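Local coordinates for protein metallopeptidase containing co-catalytic metalloactive site (Shewanella denitrificans OS217, PDB 3B2Y) that probably acts as a zinc-dependent metallocarboxypeptidase of the M14 family, at residues T178-P189 against G220-E231. Sequence-based numbering, arbitrary orientation.
Sequences TYVYSFEPTQTP and GVIFNHFDTSFE
Val180, Tyr181 and Ser182 pair in parallel with Val221, Ile222 and Phe223, the axes of strands 179-183 and 221-223 approaching to 4.6 Å at 23°. Val180 N donates to Gly220 O, Ile222 N to Val180 O, Ser182 N to Ile222 O and, nearly straight over 2.7 Å, Asn224 N to Ser182 O. Beyond it the amide of Asn224 takes over: ND2 gives Glu184 O a bond of 3.1 Å with the acceptor in the amide plane, while OD1 receives only a weak one from Glu184 N. A water donates to Ser182 O and accepts from His225 N, linking strand 179-183 to the loop that leaves strand 221-223.

On one side of the sheet, Ile222 lies alongside Tyr181, its CD1 over a face of that ring, 4.1 Å from the centroid; the same methyl touches Tyr179 CD2. On the other, Phe223 CG stands anti to the backbone N (chi1 -172°), sending the ring into the 184-189 loop. Pro189 CG sits over one face, 3.9 Å from the centroid, and Asn224 CG over the centre of the opposite face; Ser182 OG, itself bonded to Ser193, meets the edge, as do the carbonyl oxygens of Thr186 and Gln187. Losing this ring to an alanine would probably strip Pro189 and those edge oxygens of their partner, opening a gap between strand and loop. Farther on, Phe183 turns its edge to the face of Phe226, centroids 5.0 Å apart and planes at 72°.

Strand 221-223 is outermost at this end of the mixed sheet. Tyr181 also touches Glu246, the predicted proton donor/acceptor, so its apolar contact with Ile222 lies beside the probable active site.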
ATOM      1  N   THR A 178      10.320  -7.712  -9.698  1.00 28.38           N
ATOM      2  CA  THR A 178       9.928  -6.937  -8.542  1.00 28.19           C
ATOM      3  C   THR A 178      11.014  -6.005  -7.951  1.00 28.55           C
ATOM      4  O   THR A 178      12.239  -6.167  -8.149  1.00 29.55           O
ATOM      5  CB  THR A 178       9.402  -7.886  -7.447  1.00 32.91           C
ATOM      6  OG1 THR A 178       8.696  -7.155  -6.448  1.00 33.07           O
ATOM      7  CG2 THR A 178      10.596  -8.655  -6.791  1.00 28.08           C
ATOM      8  N   TYR A 179      10.539  -5.014  -7.177  1.00 25.38           N
ATOM      9  CA  TYR A 179      11.484  -4.130  -6.517  1.00 28.72           C
ATOM     10  C   TYR A 179      10.755  -3.399  -5.415  1.00 26.37           C
ATOM     11  O   TYR A 179       9.560  -3.570  -5.268  1.00 32.13           O
ATOM     12  CB  TYR A 179      12.192  -3.169  -7.509  1.00 26.86           C
ATOM     13  CG  TYR A 179      11.273  -2.263  -8.265  1.00 33.94           C
ATOM     14  CD1 TYR A 179      10.588  -2.709  -9.391  1.00 39.06           C
ATOM     15  CD2 TYR A 179      11.091  -0.940  -7.865  1.00 29.83           C
ATOM     16  CE1 TYR A 179       9.735  -1.869 -10.100  1.00 33.57           C
ATOM     17  CE2 TYR A 179      10.267  -0.080  -8.589  1.00 39.58           C
ATOM     18  CZ  TYR A 179       9.579  -0.551  -9.699  1.00 33.09           C
ATOM     19  OH  TYR A 179       8.736   0.302 -10.384  1.00 40.74           O
ATOM     20  N   VAL A 180      11.526  -2.665  -4.623  1.00 29.77           N
ATOM     21  CA  VAL A 180      11.015  -1.945  -3.499  1.00 26.00           C
ATOM     22  C   VAL A 180      11.677  -0.559  -3.413  1.00 29.84           C
ATOM     23  O   VAL A 180      12.895  -0.425  -3.554  1.00 28.35           O
ATOM     24  CB  VAL A 180      11.255  -2.707  -2.187  1.00 30.12           C
ATOM     25  CG1 VAL A 180      12.788  -2.887  -1.875  1.00 25.79           C
ATOM     26  CG2 VAL A 180      10.608  -1.937  -1.083  1.00 39.44           C
ATOM     27  N   TYR A 181      10.877   0.473  -3.196  1.00 25.87           N
ATOM     28  CA  TYR A 181      11.423   1.766  -2.784  1.00 29.11           C
ATOM     29  C   TYR A 181      11.584   1.762  -1.275  1.00 32.25           C
ATOM     30  O   TYR A 181      10.695   1.323  -0.580  1.00 27.85           O
ATOM     31  CB  TYR A 181      10.426   2.875  -3.084  1.00 28.77           C
ATOM     32  CG  TYR A 181      10.160   3.162  -4.522  1.00 33.27           C
ATOM     33  CD1 TYR A 181       9.174   2.478  -5.229  1.00 36.03           C
ATOM     34  CD2 TYR A 181      10.850   4.160  -5.165  1.00 34.21           C
ATOM     35  CE1 TYR A 181       8.914   2.776  -6.530  1.00 40.77           C
ATOM     36  CE2 TYR A 181      10.587   4.485  -6.459  1.00 40.15           C
ATOM     37  CZ  TYR A 181       9.632   3.801  -7.150  1.00 34.69           C
ATOM     38  OH  TYR A 181       9.416   4.142  -8.480  1.00 45.96           O
ATOM     39  N   SER A 182      12.655   2.303  -0.738  1.00 29.22           N
ATOM     40  CA  SER A 182      12.782   2.346   0.716  1.00 31.36           C
ATOM     41  C   SER A 182      13.380   3.669   1.213  1.00 28.13           C
ATOM     42  O   SER A 182      14.112   4.327   0.497  1.00 30.47           O
ATOM     43  CB  SER A 182      13.607   1.140   1.214  1.00 31.41           C
ATOM     44  OG  SER A 182      14.959   1.400   1.154  1.00 45.90           O
ATOM     45  N   PHE A 183      13.064   4.008   2.460  1.00 25.49           N
ATOM     46  CA  PHE A 183      13.554   5.211   3.162  1.00 22.96           C
ATOM     47  C   PHE A 183      13.965   4.769   4.575  1.00 26.50           C
ATOM     48  O   PHE A 183      13.169   4.201   5.315  1.00 27.78           O
ATOM     49  CB  PHE A 183      12.471   6.300   3.235  1.00 33.59           C
ATOM     50  CG  PHE A 183      11.813   6.644   1.889  1.00 28.81           C
ATOM     51  CD1 PHE A 183      10.884   5.781   1.299  1.00 28.55           C
ATOM     52  CD2 PHE A 183      12.129   7.795   1.238  1.00 36.50           C
ATOM     53  CE1 PHE A 183      10.291   6.092   0.092  1.00 34.94           C
ATOM     54  CE2 PHE A 183      11.547   8.091   0.045  1.00 32.67           C
ATOM     55  CZ  PHE A 183      10.620   7.239  -0.518  1.00 37.33           C
ATOM     56  N   GLU A 184      15.232   4.985   4.913  1.00 27.71           N
ATOM     57  CA  GLU A 184      15.743   4.814   6.276  1.00 31.30           C
ATOM     58  C   GLU A 184      16.631   6.005   6.582  1.00 31.26           C
ATOM     59  O   GLU A 184      17.244   6.573   5.661  1.00 32.07           O
ATOM     60  CB  GLU A 184      16.578   3.526   6.428  1.00 33.84           C
ATOM     61  CG  GLU A 184      15.833   2.261   5.955  1.00 30.11           C
ATOM     62  CD  GLU A 184      16.524   0.964   6.358  1.00 36.44           C
ATOM     63  OE1 GLU A 184      17.130   0.907   7.452  1.00 48.12           O
ATOM     64  OE2 GLU A 184      16.470  -0.007   5.574  1.00 41.18           O
ATOM     65  N   PRO A 185      16.760   6.363   7.871  1.00 32.40           N
ATOM     66  CA  PRO A 185      17.663   7.456   8.248  1.00 33.55           C
ATOM     67  C   PRO A 185      19.111   6.968   8.380  1.00 36.50           C
ATOM     68  O   PRO A 185      19.712   7.092   9.437  1.00 42.25           O
ATOM     69  CB  PRO A 185      17.097   7.908   9.598  1.00 32.85           C
ATOM     70  CG  PRO A 185      16.629   6.627  10.223  1.00 35.09           C
ATOM     71  CD  PRO A 185      16.094   5.790   9.048  1.00 31.81           C
ATOM     72  N   THR A 186      19.652   6.438   7.291  1.00 34.28           N
ATOM     73  CA  THR A 186      20.980   5.859   7.242  1.00 37.99           C
ATOM     74  C   THR A 186      21.488   6.108   5.826  1.00 37.26           C
ATOM     75  O   THR A 186      20.686   6.427   4.934  1.00 36.90           O
ATOM     76  CB  THR A 186      20.969   4.309   7.564  1.00 36.74           C
ATOM     77  OG1 THR A 186      20.187   3.597   6.598  1.00 43.49           O
ATOM     78  CG2 THR A 186      20.410   4.029   8.957  1.00 40.75           C
ATOM     79  N   GLN A 187      22.797   5.943   5.635  1.00 37.36           N
ATOM     80  CA  GLN A 187      23.465   6.089   4.323  1.00 36.24           C
ATOM     81  C   GLN A 187      23.056   5.024   3.340  1.00 36.79           C
ATOM     82  O   GLN A 187      22.795   5.308   2.158  1.00 36.20           O
ATOM     83  CB  GLN A 187      25.003   5.975   4.472  1.00 37.30           C
ATOM     84  CG  GLN A 187      25.641   7.065   5.271  1.00 39.40           C
ATOM     85  CD  GLN A 187      24.895   8.348   5.116  1.00 50.37           C
ATOM     86  OE1 GLN A 187      24.836   8.921   4.022  1.00 45.91           O
ATOM     87  NE2 GLN A 187      24.261   8.791   6.201  1.00 65.36           N
ATOM     88  N   THR A 188      23.020   3.799   3.854  1.00 35.30           N
ATOM     89  CA  THR A 188      22.901   2.580   3.069  1.00 38.00           C
ATOM     90  C   THR A 188      21.659   1.842   3.553  1.00 33.76           C
ATOM     91  O   THR A 188      21.259   2.011   4.703  1.00 34.86           O
ATOM     92  CB  THR A 188      24.196   1.712   3.253  1.00 37.96           C
ATOM     93  OG1 THR A 188      25.219   2.201   2.373  1.00 44.78           O
ATOM     94  CG2 THR A 188      23.978   0.219   2.955  1.00 42.10           C
ATOM     95  N   PRO A 189      20.995   1.069   2.669  1.00 33.66           N
ATOM     96  CA  PRO A 189      19.840   0.300   3.115  1.00 32.99           C
ATOM     97  C   PRO A 189      20.247  -0.687   4.183  1.00 33.81           C
ATOM     98  O   PRO A 189      21.335  -1.260   4.079  1.00 31.17           O
ATOM     99  CB  PRO A 189      19.423  -0.457   1.856  1.00 29.80           C
ATOM    100  CG  PRO A 189      19.971   0.326   0.750  1.00 33.50           C
ATOM    101  CD  PRO A 189      21.227   0.901   1.226  1.00 33.24           C
ATOM    102  N   GLY A 220      17.433  -4.591  -6.533  1.00 32.90           N
ATOM    103  CA  GLY A 220      15.994  -4.554  -6.275  1.00 30.71           C
ATOM    104  C   GLY A 220      15.477  -3.498  -5.291  1.00 26.92           C
ATOM    105  O   GLY A 220      14.346  -3.565  -4.893  1.00 29.35           O
ATOM    106  N   VAL A 221      16.322  -2.551  -4.896  1.00 26.71           N
ATOM    107  CA  VAL A 221      15.989  -1.493  -3.960  1.00 28.69           C
ATOM    108  C   VAL A 221      16.254  -0.149  -4.622  1.00 29.20           C
ATOM    109  O   VAL A 221      17.257  -0.001  -5.342  1.00 29.80           O
ATOM    110  CB  VAL A 221      16.813  -1.631  -2.669  1.00 31.55           C
ATOM    111  CG1 VAL A 221      16.555  -0.450  -1.734  1.00 32.91           C
ATOM    112  CG2 VAL A 221      16.429  -2.944  -1.964  1.00 29.14           C
ATOM    113  N   ILE A 222      15.295   0.775  -4.481  1.00 27.97           N
ATOM    114  CA  ILE A 222      15.525   2.201  -4.755  1.00 29.72           C
ATOM    115  C   ILE A 222      15.513   2.921  -3.405  1.00 31.35           C
ATOM    116  O   ILE A 222      14.498   2.908  -2.712  1.00 25.69           O
ATOM    117  CB  ILE A 222      14.425   2.767  -5.679  1.00 32.47           C
ATOM    118  CG1 ILE A 222      14.547   2.181  -7.085  1.00 30.50           C
ATOM    119  CG2 ILE A 222      14.445   4.319  -5.719  1.00 31.70           C
ATOM    120  CD1 ILE A 222      13.119   1.836  -7.689  1.00 37.22           C
ATOM    121  N   PHE A 223      16.623   3.556  -3.044  1.00 27.42           N
ATOM    122  CA  PHE A 223      16.791   4.011  -1.672  1.00 30.39           C
ATOM    123  C   PHE A 223      16.754   5.540  -1.490  1.00 31.39           C
ATOM    124  O   PHE A 223      17.514   6.278  -2.108  1.00 30.37           O
ATOM    125  CB  PHE A 223      18.103   3.453  -1.146  1.00 32.22           C
ATOM    126  CG  PHE A 223      18.316   3.673   0.315  1.00 30.64           C
ATOM    127  CD1 PHE A 223      17.473   3.105   1.233  1.00 34.19           C
ATOM    128  CD2 PHE A 223      19.417   4.408   0.770  1.00 36.57           C
ATOM    129  CE1 PHE A 223      17.682   3.276   2.594  1.00 34.44           C
ATOM    130  CE2 PHE A 223      19.618   4.584   2.128  1.00 38.70           C
ATOM    131  CZ  PHE A 223      18.720   4.013   3.032  1.00 24.55           C
ATOM    132  N   ASN A 224      15.858   6.000  -0.622  1.00 28.51           N
ATOM    133  CA  ASN A 224      15.824   7.398  -0.228  1.00 29.99           C
ATOM    134  C   ASN A 224      15.655   8.337  -1.408  1.00 29.78           C
ATOM    135  O   ASN A 224      16.249   9.404  -1.445  1.00 30.72           O
ATOM    136  CB  ASN A 224      17.044   7.787   0.608  1.00 26.44           C
ATOM    137  CG  ASN A 224      16.883   7.432   2.095  1.00 30.88           C
ATOM    138  OD1 ASN A 224      15.797   7.096   2.554  1.00 28.30           O
ATOM    139  ND2 ASN A 224      17.958   7.546   2.839  1.00 34.69           N
ATOM    140  N   HIS A 225      14.809   7.936  -2.344  1.00 31.40           N
ATOM    141  CA  HIS A 225      14.448   8.777  -3.480  1.00 33.32           C
ATOM    142  C   HIS A 225      13.164   9.565  -3.103  1.00 31.38           C
ATOM    143  O   HIS A 225      12.099   9.022  -3.114  1.00 32.79           O
ATOM    144  CB  HIS A 225      14.176   7.890  -4.698  1.00 37.18           C
ATOM    145  CG  HIS A 225      13.610   8.629  -5.879  1.00 48.69           C
ATOM    146  ND1 HIS A 225      14.405   9.258  -6.815  1.00 48.77           N
ATOM    147  CD2 HIS A 225      12.322   8.832  -6.275  1.00 41.12           C
ATOM    148  CE1 HIS A 225      13.635   9.815  -7.740  1.00 51.91           C
ATOM    149  NE2 HIS A 225      12.366   9.582  -7.430  1.00 48.33           N
ATOM    150  N   PHE A 226      13.309  10.826  -2.764  1.00 31.22           N
ATOM    151  CA  PHE A 226      12.172  11.654  -2.399  1.00 24.97           C
ATOM    152  C   PHE A 226      11.469  12.299  -3.576  1.00 29.61           C
ATOM    153  O   PHE A 226      12.067  12.782  -4.481  1.00 30.92           O
ATOM    154  CB  PHE A 226      12.533  12.670  -1.351  1.00 27.06           C
ATOM    155  CG  PHE A 226      12.858  12.082  -0.033  1.00 27.69           C
ATOM    156  CD1 PHE A 226      14.076  11.515   0.206  1.00 36.42           C
ATOM    157  CD2 PHE A 226      11.944  12.097   0.996  1.00 35.41           C
ATOM    158  CE1 PHE A 226      14.368  10.967   1.412  1.00 32.33           C
ATOM    159  CE2 PHE A 226      12.257  11.555   2.187  1.00 31.65           C
ATOM    160  CZ  PHE A 226      13.473  10.996   2.392  1.00 38.97           C
ATOM    161  N   ASP A 227      10.160  12.270  -3.539  1.00 32.59           N
ATOM    162  CA  ASP A 227       9.335  12.877  -4.547  1.00 33.32           C
ATOM    163  C   ASP A 227       8.105  13.420  -3.821  1.00 32.74           C
ATOM    164  O   ASP A 227       8.192  13.707  -2.613  1.00 34.17           O
ATOM    165  CB  ASP A 227       8.981  11.830  -5.581  1.00 35.96           C
ATOM    166  CG  ASP A 227       8.255  10.657  -4.990  1.00 42.22           C
ATOM    167  OD1 ASP A 227       8.027  10.627  -3.740  1.00 39.37           O
ATOM    168  OD2 ASP A 227       7.876   9.771  -5.795  1.00 49.48           O
ATOM    169  N   THR A 228       6.959  13.559  -4.498  1.00 31.86           N
ATOM    170  CA  THR A 228       5.776  14.127  -3.812  1.00 31.38           C
ATOM    171  C   THR A 228       4.703  13.082  -3.450  1.00 31.23           C
ATOM    172  O   THR A 228       3.522  13.407  -3.302  1.00 33.80           O
ATOM    173  CB  THR A 228       5.086  15.260  -4.609  1.00 33.82           C
ATOM    174  OG1 THR A 228       4.440  14.733  -5.786  1.00 33.13           O
ATOM    175  CG2 THR A 228       6.065  16.346  -4.948  1.00 28.25           C
ATOM    176  N   SER A 229       5.142  11.858  -3.271  1.00 27.86           N
ATOM    177  CA  SER A 229       4.292  10.734  -2.975  1.00 30.37           C
ATOM    178  C   SER A 229       3.854  10.797  -1.513  1.00 26.43           C
ATOM    179  O   SER A 229       4.442  11.515  -0.671  1.00 27.04           O
ATOM    180  CB  SER A 229       5.068   9.440  -3.194  1.00 30.84           C
ATOM    181  OG  SER A 229       6.125   9.349  -2.244  1.00 31.05           O
ATOM    182  N   PHE A 230       2.831  10.025  -1.210  1.00 31.75           N
ATOM    183  CA  PHE A 230       2.282   9.935   0.133  1.00 31.40           C
ATOM    184  C   PHE A 230       3.357   9.439   1.115  1.00 30.38           C
ATOM    185  O   PHE A 230       3.575  10.012   2.150  1.00 33.04           O
ATOM    186  CB  PHE A 230       1.155   8.909   0.082  1.00 34.59           C
ATOM    187  CG  PHE A 230       0.465   8.642   1.394  1.00 31.43           C
ATOM    188  CD1 PHE A 230      -0.252   9.615   2.000  1.00 31.79           C
ATOM    189  CD2 PHE A 230       0.438   7.350   1.931  1.00 34.76           C
ATOM    190  CE1 PHE A 230      -0.953   9.362   3.223  1.00 33.54           C
ATOM    191  CE2 PHE A 230      -0.281   7.054   3.107  1.00 32.22           C
ATOM    192  CZ  PHE A 230      -0.990   8.080   3.753  1.00 34.49           C
ATOM    193  N   GLU A 231       4.063   8.396   0.712  1.00 31.58           N
ATOM    194  CA  GLU A 231       5.113   7.790   1.549  1.00 30.72           C
ATOM    195  C   GLU A 231       6.270   8.768   1.807  1.00 27.96           C
ATOM    196  O   GLU A 231       6.788   8.823   2.912  1.00 28.73           O
ATOM    197  CB  GLU A 231       5.537   6.419   0.967  1.00 38.90           C
ATOM    198  CG  GLU A 231       6.053   6.434  -0.484  1.00 45.84           C
ATOM    199  CD  GLU A 231       4.976   6.305  -1.581  1.00 48.64           C
ATOM    200  OE1 GLU A 231       3.780   6.600  -1.364  1.00 40.17           O
ATOM    201  OE2 GLU A 231       5.369   5.920  -2.702  1.00 59.23           O
TER
HETATM  202  O   HOH W   1      13.085   5.548  -1.996  1.00 31.95           O